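Local coordinates for protein Cbm77-rfpl (Ruminococcus flavefaciens, PDB 5FU5) that probably binds plant cell-wall polysaccharide as a non-catalytic carbohydrate-binding module of the cellulosome, at residues V9-F12 with T13-G16. Numbering follows the deposited sequence. Where two conformers were deposited one is given.
Sequences VHDF and TANG
Asp11 ends the strand and folds its carboxylate over Thr13 and Ala14 at the start of the short helix 12-15; chi1 of 174° sets CG opposite the backbone N and beside its own carbonyl carbon, which brings the carboxylate there. Asp11 OD1 takes Ala14 N at 3.1 Å in a nearly straight bond that arrives from above the carboxylate plane, and a weak, more bent bond from Thr13 N at 2.9 Å; OD2 lies beside the Ala14 methyl. With an alanine here, Thr13 N and Ala14 N are likely to lose their shared acceptor and the turn its N-cap. Asp11 O receives Asn15 N at 3.0 Å. A water bridges Asp11 N to Asn15 OD1, tying the strand end to the amide side chain.

His10 reaches the exit of the turn, at Gly16, with its imidazole edge. His10 NE2 donates to Gly16 O at 2.6 Å, with the oxygen almost exactly in the ring plane but the nitrogen standing 37° above the carbonyl plane. His10 CE1 rests on Asn15 CB at 3.7 Å. The edge of the same ring also meets Phe12: His10 CD2 sits 3.4 Å above the centre of the phenyl face, and Phe12 CD1 comes within 3.2 Å of Gly16 O. Phe12 is buried among Ile24, Leu28, Leu46, Leu108 and Met111, while Thr13 OG1 bonds to the backbone of Thr43 and Gln44. Gly16, with positive phi, takes the chain out of the helix. The arrangement is an aspartate N-cap on a single helical turn, pinned at its exit by a histidine, where the chain leaves strand 4-11 of this CBM77 module's antiparallel beta fold.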
loop_
_atom_site.group_PDB
_atom_site.type_symbol
_atom_site.label_atom_id
_atom_site.label_comp_id
_atom_site.label_asym_id
_atom_site.label_seq_id
_atom_site.Cartn_x
_atom_site.Cartn_y
_atom_site.Cartn_z
ATOM N N VAL A 9 -2.500 5.822 -7.219
ATOM C CA VAL A 9 -1.351 4.951 -7.245
ATOM C C VAL A 9 -0.171 5.608 -6.554
ATOM O O VAL A 9 0.024 6.833 -6.702
ATOM C CB VAL A 9 -0.992 4.636 -8.697
ATOM C CG1 VAL A 9 0.253 3.761 -8.791
ATOM C CG2 VAL A 9 -2.180 3.972 -9.390
ATOM N N HIS A 10 0.639 4.816 -5.855
ATOM C CA HIS A 10 1.896 5.294 -5.328
ATOM C C HIS A 10 2.976 4.263 -5.527
ATOM O O HIS A 10 2.885 3.150 -4.993
ATOM C CB HIS A 10 1.824 5.665 -3.860
ATOM C CG HIS A 10 3.070 6.338 -3.393
ATOM N ND1 HIS A 10 3.402 7.625 -3.781
ATOM C CD2 HIS A 10 4.119 5.871 -2.691
ATOM C CE1 HIS A 10 4.599 7.912 -3.310
ATOM N NE2 HIS A 10 5.062 6.872 -2.654
ATOM N N ASP A 11 4.032 4.671 -6.265
ATOM C CA ASP A 11 5.179 3.858 -6.558
ATOM C C ASP A 11 6.309 4.395 -5.686
ATOM O O ASP A 11 6.761 5.579 -5.850
ATOM C CB ASP A 11 5.474 3.986 -8.069
ATOM C CG ASP A 11 6.722 3.315 -8.525
ATOM O OD1 ASP A 11 7.618 3.019 -7.731
ATOM O OD2 ASP A 11 6.845 3.135 -9.788
ATOM N N PHE A 12 6.742 3.601 -4.693
ATOM C CA PHE A 12 7.783 4.050 -3.789
ATOM C C PHE A 12 9.176 4.217 -4.389
ATOM O O PHE A 12 9.998 4.924 -3.819
ATOM C CB PHE A 12 7.852 3.129 -2.531
ATOM C CG PHE A 12 6.690 3.316 -1.595
ATOM C CD1 PHE A 12 6.667 4.314 -0.617
ATOM C CD2 PHE A 12 5.583 2.488 -1.714
ATOM C CE1 PHE A 12 5.554 4.445 0.214
ATOM C CE2 PHE A 12 4.509 2.639 -0.889
ATOM C CZ PHE A 12 4.484 3.618 0.068
ATOM N N THR A 13 9.436 3.538 -5.500
ATOM C CA THR A 13 10.695 3.727 -6.235
ATOM C C THR A 13 10.703 5.062 -6.978
ATOM O O THR A 13 11.630 5.821 -6.832
ATOM C CB THR A 13 10.974 2.544 -7.190
ATOM O OG1 THR A 13 11.007 1.296 -6.452
ATOM C CG2 THR A 13 12.294 2.731 -7.863
ATOM N N ALA A 14 9.643 5.355 -7.722
ATOM C CA ALA A 14 9.600 6.587 -8.513
ATOM C C ALA A 14 9.443 7.834 -7.666
ATOM O O ALA A 14 10.008 8.867 -8.004
ATOM C CB ALA A 14 8.486 6.530 -9.525
ATOM N N ASN A 15 8.677 7.723 -6.564
ATOM C CA ASN A 15 8.198 8.899 -5.854
ATOM C C ASN A 15 8.460 8.899 -4.355
ATOM O O ASN A 15 8.020 9.798 -3.646
ATOM C CB ASN A 15 6.716 9.162 -6.137
ATOM C CG ASN A 15 6.449 9.519 -7.603
ATOM O OD1 ASN A 15 5.783 8.787 -8.329
ATOM N ND2 ASN A 15 7.014 10.624 -8.038
ATOM N N GLY A 16 9.186 7.911 -3.854
ATOM C CA GLY A 16 9.606 7.972 -2.437
ATOM C C GLY A 16 8.396 8.025 -1.528
ATOM O O GLY A 16 7.486 7.189 -1.660
HETATM O O HOH W 1 3.616 7.267 -7.624
#